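Local atomic coordinates of glutaconate coenzyme a-transferase (Acidaminococcus fermentans, PDB entry 1POI), a protein that catalyses transfer of coenzyme A from acetyl-CoA to glutaconate or (R)-2-hydroxyglutarate, a step in glutamate degradation by the hydroxyglutarate pathway. Residues Tyr69-Thr74 and Leu95-Tyr100; Thr27-Tyr32 and His178-Ser183. All blocks are in the same frame, centred on the assembly; numbering follows the deposited sequence.

Interaction 1: Tyr69-Thr74 and Leu95-Tyr100; sequences YINCYT and LTMEDY
Strand 96-99, an edge strand, within this chain, of the seven-stranded parallel sheet, runs beside strand 66-71, to which helix 84-92 joins it in a beta-alpha-beta crossover. Y69 pairs with M97, I70 with E98 and N71 with D99. Y69 N donates to T96 O (2.8 Å), E98 N to Y69 O, N71 N to E98 O, and past the last pair Y100 N still reaches N71 O at 2.7 Å.

Among the polar side chains, N71 and D99 lie alongside each other. N71 ND2 sends an almost straight N-H to D99 OD1 (3.1 Å, 177°), keeping the oxygen in its amide plane although the carboxylate is turned 58° from that plane. Y69 OH and T74 OG1 share a hydrogen bond of 2.8 Å at the ring edge.

M97, with CG anti to its backbone N, runs beside Y69; M97 SD sits at the ring edge, 5.3 Å from the Y69 centroid, a Met-aromatic contact. On the I70 and E98 face, I70 CG2 meets the edge of the Y100 ring at CD2 (3.3 Å).

Beyond the two strands, D99 OD2 meets an aromatic side chain (hydrogen bond) and a basic one, both on the chain of another protein, so the buried carboxylate is probably kept ionised.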
ATOM      1  N   TYR A  69     -18.863  29.097 -26.747  1.00 17.66           N
ATOM      2  CA  TYR A  69     -17.756  28.521 -25.997  1.00 17.18           C
ATOM      3  C   TYR A  69     -17.286  29.540 -24.966  1.00 18.00           C
ATOM      4  O   TYR A  69     -17.019  30.702 -25.318  1.00 17.21           O
ATOM      5  CB  TYR A  69     -16.645  28.199 -26.998  1.00 18.92           C
ATOM      6  CG  TYR A  69     -15.359  27.673 -26.430  1.00 21.42           C
ATOM      7  CD1 TYR A  69     -15.307  26.450 -25.743  1.00 20.42           C
ATOM      8  CD2 TYR A  69     -14.173  28.389 -26.608  1.00 21.52           C
ATOM      9  CE1 TYR A  69     -14.093  25.958 -25.253  1.00 20.40           C
ATOM     10  CE2 TYR A  69     -12.970  27.911 -26.129  1.00 21.60           C
ATOM     11  CZ  TYR A  69     -12.928  26.701 -25.455  1.00 20.70           C
ATOM     12  OH  TYR A  69     -11.709  26.249 -25.009  1.00 20.97           O
ATOM     13  N   ILE A  70     -17.260  29.127 -23.691  1.00 15.43           N
ATOM     14  CA  ILE A  70     -16.848  30.009 -22.591  1.00 15.91           C
ATOM     15  C   ILE A  70     -15.363  29.698 -22.386  1.00 16.82           C
ATOM     16  O   ILE A  70     -14.988  28.608 -21.949  1.00 18.00           O
ATOM     17  CB  ILE A  70     -17.711  29.778 -21.272  1.00 15.34           C
ATOM     18  CG1 ILE A  70     -19.219  29.659 -21.592  1.00  9.17           C
ATOM     19  CG2 ILE A  70     -17.517  30.944 -20.297  1.00 12.13           C
ATOM     20  CD1 ILE A  70     -19.810  30.812 -22.384  1.00  2.00           C
ATOM     21  N   ASN A  71     -14.533  30.698 -22.609  1.00 15.39           N
ATOM     22  CA  ASN A  71     -13.101  30.496 -22.604  1.00 18.01           C
ATOM     23  C   ASN A  71     -12.177  31.210 -21.620  1.00 19.83           C
ATOM     24  O   ASN A  71     -12.346  32.413 -21.309  1.00 15.07           O
ATOM     25  CB  ASN A  71     -12.611  30.797 -24.025  1.00 19.41           C
ATOM     26  CG  ASN A  71     -11.194  30.385 -24.249  1.00 19.76           C
ATOM     27  OD1 ASN A  71     -10.908  29.190 -24.393  1.00 17.61           O
ATOM     28  ND2 ASN A  71     -10.284  31.359 -24.261  1.00 14.69           N
ATOM     29  N   CYS A  72     -11.138  30.469 -21.219  1.00 20.56           N
ATOM     30  CA  CYS A  72     -10.093  30.981 -20.323  1.00 18.97           C
ATOM     31  C   CYS A  72      -8.701  30.673 -20.888  1.00 17.30           C
ATOM     32  O   CYS A  72      -7.820  31.531 -20.834  1.00 18.08           O
ATOM     33  CB  CYS A  72     -10.233  30.447 -18.894  1.00 13.05           C
ATOM     34  SG  CYS A  72     -10.046  28.665 -18.661  1.00 14.40           S
ATOM     35  N   TYR A  73      -8.557  29.508 -21.529  1.00 16.33           N
ATOM     36  CA  TYR A  73      -7.293  29.061 -22.106  1.00 14.62           C
ATOM     37  C   TYR A  73      -7.508  27.821 -22.984  1.00 18.07           C
ATOM     38  O   TYR A  73      -8.170  26.858 -22.551  1.00 18.64           O
ATOM     39  CB  TYR A  73      -6.319  28.735 -20.952  1.00 15.25           C
ATOM     40  CG  TYR A  73      -5.020  28.072 -21.349  1.00 11.39           C
ATOM     41  CD1 TYR A  73      -4.932  26.682 -21.468  1.00 10.64           C
ATOM     42  CD2 TYR A  73      -3.896  28.836 -21.651  1.00 12.25           C
ATOM     43  CE1 TYR A  73      -3.760  26.059 -21.890  1.00 12.43           C
ATOM     44  CE2 TYR A  73      -2.716  28.233 -22.072  1.00 14.02           C
ATOM     45  CZ  TYR A  73      -2.656  26.842 -22.193  1.00 17.73           C
ATOM     46  OH  TYR A  73      -1.493  26.254 -22.651  1.00 23.26           O
ATOM     47  N   THR A  74      -6.950  27.836 -24.201  1.00 19.63           N
ATOM     48  CA  THR A  74      -7.069  26.685 -25.114  1.00 21.54           C
ATOM     49  C   THR A  74      -5.768  26.385 -25.868  1.00 20.94           C
ATOM     50  O   THR A  74      -5.450  27.045 -26.853  1.00 17.39           O
ATOM     51  CB  THR A  74      -8.192  26.878 -26.162  1.00 22.19           C
ATOM     52  OG1 THR A  74      -9.288  27.568 -25.557  1.00 28.59           O
ATOM     53  CG2 THR A  74      -8.694  25.530 -26.655  1.00 17.50           C
ATOM     54  N   LEU A  95     -17.198  31.371 -34.615  1.00 12.88           N
ATOM     55  CA  LEU A  95     -17.419  30.782 -33.289  1.00 11.72           C
ATOM     56  C   LEU A  95     -17.871  31.852 -32.298  1.00 12.68           C
ATOM     57  O   LEU A  95     -17.275  32.940 -32.252  1.00 11.07           O
ATOM     58  CB  LEU A  95     -16.114  30.150 -32.786  1.00 10.80           C
ATOM     59  CG  LEU A  95     -15.990  29.700 -31.326  1.00  8.45           C
ATOM     60  CD1 LEU A  95     -16.757  28.382 -31.133  1.00  3.95           C
ATOM     61  CD2 LEU A  95     -14.503  29.556 -30.944  1.00  2.00           C
ATOM     62  N   THR A  96     -18.953  31.563 -31.564  1.00 14.00           N
ATOM     63  CA  THR A  96     -19.501  32.476 -30.541  1.00 14.23           C
ATOM     64  C   THR A  96     -18.656  32.191 -29.300  1.00 10.21           C
ATOM     65  O   THR A  96     -18.711  31.081 -28.753  1.00  6.53           O
ATOM     66  CB  THR A  96     -20.997  32.142 -30.156  1.00 16.72           C
ATOM     67  OG1 THR A  96     -21.795  31.891 -31.320  1.00 20.11           O
ATOM     68  CG2 THR A  96     -21.608  33.297 -29.396  1.00 17.32           C
ATOM     69  N   MET A  97     -17.961  33.192 -28.784  1.00 10.54           N
ATOM     70  CA  MET A  97     -17.096  32.930 -27.633  1.00 14.69           C
ATOM     71  C   MET A  97     -16.926  34.025 -26.590  1.00 13.59           C
ATOM     72  O   MET A  97     -16.726  35.197 -26.922  1.00 13.37           O
ATOM     73  CB  MET A  97     -15.702  32.546 -28.147  1.00 21.35           C
ATOM     74  CG  MET A  97     -14.674  32.268 -27.064  1.00 25.97           C
ATOM     75  SD  MET A  97     -13.068  32.013 -27.743  1.00 29.23           S
ATOM     76  CE  MET A  97     -12.419  33.613 -27.497  1.00 26.11           C
ATOM     77  N   GLU A  98     -16.918  33.616 -25.325  1.00 13.34           N
ATOM     78  CA  GLU A  98     -16.724  34.548 -24.216  1.00 15.45           C
ATOM     79  C   GLU A  98     -15.389  34.226 -23.528  1.00 17.10           C
ATOM     80  O   GLU A  98     -14.941  33.083 -23.525  1.00 16.45           O
ATOM     81  CB  GLU A  98     -17.871  34.430 -23.200  1.00 13.40           C
ATOM     82  CG  GLU A  98     -17.915  35.542 -22.171  1.00 17.24           C
ATOM     83  CD  GLU A  98     -17.832  36.945 -22.783  1.00 20.54           C
ATOM     84  OE1 GLU A  98     -16.715  37.412 -23.055  1.00 22.13           O
ATOM     85  OE2 GLU A  98     -18.875  37.599 -22.981  1.00 21.65           O
ATOM     86  N   ASP A  99     -14.753  35.245 -22.974  1.00 18.09           N
ATOM     87  CA  ASP A  99     -13.501  35.092 -22.260  1.00 19.12           C
ATOM     88  C   ASP A  99     -13.664  35.476 -20.810  1.00 20.73           C
ATOM     89  O   ASP A  99     -14.088  36.592 -20.504  1.00 21.03           O
ATOM     90  CB  ASP A  99     -12.441  36.050 -22.801  1.00 21.31           C
ATOM     91  CG  ASP A  99     -11.605  35.453 -23.890  1.00 21.28           C
ATOM     92  OD1 ASP A  99     -11.189  34.267 -23.776  1.00 19.84           O
ATOM     93  OD2 ASP A  99     -11.360  36.201 -24.859  1.00 21.12           O
ATOM     94  N   TYR A 100     -13.291  34.561 -19.929  1.00 22.95           N
ATOM     95  CA  TYR A 100     -13.272  34.800 -18.486  1.00 24.44           C
ATOM     96  C   TYR A 100     -11.847  34.376 -18.097  1.00 22.63           C
ATOM     97  O   TYR A 100     -11.183  33.637 -18.834  1.00 20.23           O
ATOM     98  CB  TYR A 100     -14.264  33.896 -17.718  1.00 26.45           C
ATOM     99  CG  TYR A 100     -15.731  34.302 -17.762  1.00 28.21           C
ATOM    100  CD1 TYR A 100     -16.184  35.464 -17.129  1.00 27.32           C
ATOM    101  CD2 TYR A 100     -16.666  33.516 -18.424  1.00 27.34           C
ATOM    102  CE1 TYR A 100     -17.533  35.827 -17.158  1.00 24.08           C
ATOM    103  CE2 TYR A 100     -18.010  33.876 -18.457  1.00 27.68           C
ATOM    104  CZ  TYR A 100     -18.434  35.026 -17.826  1.00 26.00           C
ATOM    105  OH  TYR A 100     -19.762  35.365 -17.888  1.00 23.62           O
TER

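Interaction 2: Thr27-Tyr32 and His178-Ser183; sequences TDRKPY and HAQQAS
R29 reaches across from the loop ahead of helix 32-40 to H178 on strand 174-179, and its side chain carries most of the contact. CB only starts the reach, making no close contact with 178-183. R29 CG then comes within 3.5 Å of H178 O, and R29 CD draws closer still, to 3.2 Å from the same oxygen; R29 CD also lies 4.2 Å from Q180 NE2. A bend at chi3 (53°) turns the chain so that NE faces H178 O from the guanidinium edge, near its plane, but the N-H is poorly aimed (121°) and the bond is weak. The tip is held more firmly: NH1 donates to G193 O, and NH2 makes a salt bridge with D197.

H178 lies on an interior strand, beside 19-22, of the parallel sheet of this CoA-transferase fold, and after it the chain turns a corner at Q180, where Q180 and Q181 form a classic beta bulge opposite R189. The Q180 amide is tilted 45° from the guanidinium, with OE1 bonded to W191 N. Nearer helix 32-40, P31 centres an inverse gamma turn closed by Y32 N to K30 O at 2.8 Å. P31 CA rests 4.2 Å from H178 CB, while the imidazole is held by T210 through ND1 and by E212 through NE2.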
ATOM      1  N   THR A  27      -3.121  18.615 -21.458  1.00 16.07           N
ATOM      2  CA  THR A  27      -2.653  17.304 -21.935  1.00 15.89           C
ATOM      3  C   THR A  27      -2.644  16.281 -20.806  1.00 15.89           C
ATOM      4  O   THR A  27      -1.984  15.248 -20.912  1.00 18.73           O
ATOM      5  CB  THR A  27      -1.241  17.337 -22.529  1.00 14.35           C
ATOM      6  OG1 THR A  27      -0.300  17.710 -21.512  1.00 18.06           O
ATOM      7  CG2 THR A  27      -1.166  18.313 -23.670  1.00 17.28           C
ATOM      8  N   ASP A  28      -3.369  16.560 -19.727  1.00 14.73           N
ATOM      9  CA  ASP A  28      -3.435  15.640 -18.589  1.00 14.77           C
ATOM     10  C   ASP A  28      -4.881  15.186 -18.321  1.00 14.78           C
ATOM     11  O   ASP A  28      -5.762  16.012 -18.090  1.00 18.51           O
ATOM     12  CB  ASP A  28      -2.808  16.291 -17.333  1.00  6.66           C
ATOM     13  CG  ASP A  28      -2.620  15.299 -16.160  1.00  9.77           C
ATOM     14  OD1 ASP A  28      -3.133  14.149 -16.199  1.00 10.64           O
ATOM     15  OD2 ASP A  28      -1.936  15.674 -15.179  1.00 11.89           O
ATOM     16  N   ARG A  29      -5.106  13.875 -18.371  1.00 11.47           N
ATOM     17  CA  ARG A  29      -6.412  13.262 -18.114  1.00 12.04           C
ATOM     18  C   ARG A  29      -7.674  13.844 -18.791  1.00 14.12           C
ATOM     19  O   ARG A  29      -8.669  14.106 -18.123  1.00 16.05           O
ATOM     20  CB  ARG A  29      -6.634  13.098 -16.604  1.00  8.52           C
ATOM     21  CG  ARG A  29      -7.166  11.688 -16.203  1.00 10.08           C
ATOM     22  CD  ARG A  29      -7.505  11.582 -14.714  1.00  7.46           C
ATOM     23  NE  ARG A  29      -8.403  12.663 -14.317  1.00 15.72           N
ATOM     24  CZ  ARG A  29      -8.025  13.697 -13.570  1.00 21.03           C
ATOM     25  NH1 ARG A  29      -6.789  13.760 -13.120  1.00 27.59           N
ATOM     26  NH2 ARG A  29      -8.799  14.762 -13.429  1.00 21.78           N
ATOM     27  N   LYS A  30      -7.635  14.009 -20.112  1.00 13.26           N
ATOM     28  CA  LYS A  30      -8.766  14.510 -20.901  1.00 13.70           C
ATOM     29  C   LYS A  30      -9.644  13.322 -21.391  1.00 16.63           C
ATOM     30  O   LYS A  30      -9.130  12.270 -21.786  1.00 22.34           O
ATOM     31  CB  LYS A  30      -8.238  15.261 -22.120  1.00 11.31           C
ATOM     32  CG  LYS A  30      -8.626  16.714 -22.195  1.00  8.88           C
ATOM     33  CD  LYS A  30      -7.823  17.538 -21.253  1.00  6.17           C
ATOM     34  CE  LYS A  30      -8.293  18.962 -21.302  1.00 10.64           C
ATOM     35  NZ  LYS A  30      -9.739  19.024 -20.908  1.00 15.23           N
ATOM     36  N   PRO A  31     -10.973  13.474 -21.407  1.00 17.10           N
ATOM     37  CA  PRO A  31     -11.762  12.325 -21.874  1.00 17.69           C
ATOM     38  C   PRO A  31     -11.825  12.196 -23.418  1.00 20.05           C
ATOM     39  O   PRO A  31     -12.865  12.473 -24.047  1.00 22.17           O
ATOM     40  CB  PRO A  31     -13.127  12.599 -21.251  1.00 14.84           C
ATOM     41  CG  PRO A  31     -13.203  14.114 -21.344  1.00 14.09           C
ATOM     42  CD  PRO A  31     -11.839  14.540 -20.866  1.00 15.30           C
ATOM     43  N   TYR A  32     -10.739  11.708 -24.020  1.00 18.97           N
ATOM     44  CA  TYR A  32     -10.661  11.548 -25.479  1.00 13.56           C
ATOM     45  C   TYR A  32     -11.544  10.477 -26.120  1.00 12.74           C
ATOM     46  O   TYR A  32     -12.227  10.769 -27.095  1.00 10.06           O
ATOM     47  CB  TYR A  32      -9.208  11.374 -25.942  1.00 10.90           C
ATOM     48  CG  TYR A  32      -8.505  12.694 -26.140  1.00  6.53           C
ATOM     49  CD1 TYR A  32      -8.736  13.449 -27.269  1.00  3.54           C
ATOM     50  CD2 TYR A  32      -7.658  13.212 -25.174  1.00  3.49           C
ATOM     51  CE1 TYR A  32      -8.161  14.680 -27.430  1.00  2.00           C
ATOM     52  CE2 TYR A  32      -7.081  14.448 -25.334  1.00  2.00           C
ATOM     53  CZ  TYR A  32      -7.342  15.174 -26.464  1.00  2.00           C
ATOM     54  OH  TYR A  32      -6.828  16.436 -26.619  1.00  4.64           O
ATOM     55  N   HIS A 178     -12.632  11.308 -17.148  1.00  9.65           N
ATOM     56  CA  HIS A 178     -11.924  10.040 -17.278  1.00 11.14           C
ATOM     57  C   HIS A 178     -11.178   9.672 -15.988  1.00 12.76           C
ATOM     58  O   HIS A 178     -10.377  10.450 -15.487  1.00 16.75           O
ATOM     59  CB  HIS A 178     -10.942  10.101 -18.450  1.00 10.75           C
ATOM     60  CG  HIS A 178     -10.322   8.781 -18.758  1.00  8.96           C
ATOM     61  ND1 HIS A 178     -11.039   7.747 -19.312  1.00 13.13           N
ATOM     62  CD2 HIS A 178      -9.113   8.272 -18.443  1.00 14.49           C
ATOM     63  CE1 HIS A 178     -10.306   6.650 -19.309  1.00 16.06           C
ATOM     64  NE2 HIS A 178      -9.132   6.943 -18.784  1.00 18.90           N
ATOM     65  N   ALA A 179     -11.399   8.477 -15.472  1.00 11.15           N
ATOM     66  CA  ALA A 179     -10.752   8.093 -14.233  1.00 10.31           C
ATOM     67  C   ALA A 179     -10.071   6.735 -14.341  1.00 13.66           C
ATOM     68  O   ALA A 179     -10.348   5.974 -15.275  1.00 14.15           O
ATOM     69  CB  ALA A 179     -11.779   8.075 -13.141  1.00 13.71           C
ATOM     70  N   GLN A 180      -9.218   6.404 -13.369  1.00 12.66           N
ATOM     71  CA  GLN A 180      -8.498   5.134 -13.400  1.00 11.03           C
ATOM     72  C   GLN A 180      -9.310   3.927 -12.993  1.00 11.34           C
ATOM     73  O   GLN A 180      -9.093   2.838 -13.521  1.00 14.84           O
ATOM     74  CB  GLN A 180      -7.211   5.192 -12.592  1.00  6.03           C
ATOM     75  CG  GLN A 180      -6.187   6.149 -13.153  1.00  4.42           C
ATOM     76  CD  GLN A 180      -6.461   7.549 -12.711  1.00  8.09           C
ATOM     77  OE1 GLN A 180      -7.507   7.826 -12.137  1.00 15.75           O
ATOM     78  NE2 GLN A 180      -5.507   8.429 -12.894  1.00  9.74           N
ATOM     79  N   GLN A 181     -10.235   4.094 -12.059  1.00 12.51           N
ATOM     80  CA  GLN A 181     -11.072   2.963 -11.625  1.00 13.65           C
ATOM     81  C   GLN A 181     -12.479   3.435 -11.248  1.00 12.65           C
ATOM     82  O   GLN A 181     -12.663   4.570 -10.760  1.00 13.58           O
ATOM     83  CB  GLN A 181     -10.459   2.254 -10.411  1.00 13.52           C
ATOM     84  CG  GLN A 181      -9.011   1.831 -10.547  1.00  9.50           C
ATOM     85  CD  GLN A 181      -8.429   1.426  -9.221  1.00 11.04           C
ATOM     86  OE1 GLN A 181      -8.156   2.279  -8.373  1.00 12.03           O
ATOM     87  NE2 GLN A 181      -8.257   0.124  -9.015  1.00  9.10           N
ATOM     88  N   ALA A 182     -13.452   2.558 -11.454  1.00  6.23           N
ATOM     89  CA  ALA A 182     -14.842   2.850 -11.143  1.00  6.38           C
ATOM     90  C   ALA A 182     -15.547   1.529 -10.897  1.00  9.15           C
ATOM     91  O   ALA A 182     -15.045   0.473 -11.286  1.00 11.85           O
ATOM     92  CB  ALA A 182     -15.496   3.599 -12.281  1.00  2.00           C
ATOM     93  N   SER A 183     -16.640   1.575 -10.148  1.00 10.29           N
ATOM     94  CA  SER A 183     -17.410   0.372  -9.839  1.00 13.52           C
ATOM     95  C   SER A 183     -18.681   0.314 -10.699  1.00 17.01           C
ATOM     96  O   SER A 183     -19.034   1.299 -11.386  1.00 21.53           O
ATOM     97  CB  SER A 183     -17.794   0.375  -8.356  1.00 15.05           C
ATOM     98  OG  SER A 183     -18.117   1.694  -7.916  1.00 14.72           O
TER

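In the fold
Leaving strand 19-22, the chain enters the loop of T27-Y32, the first half of interaction 2. It then passes through helix 32-40 and strand 46-49 to strand 66-71, where interaction 1 opens. Helix 84-92 follows, and strand 96-99 closes that short loop from the sheet's edge. Only much later, on strand 174-179, does the chain return to the first loop and close interaction 2, so interaction 1 is nested wholly inside it. Both reach the same parallel sheet, one at its margin and one at an interior strand beside 19-22, on opposite sides of the chain's centre; their centres are about 24 Å apart and they do not touch.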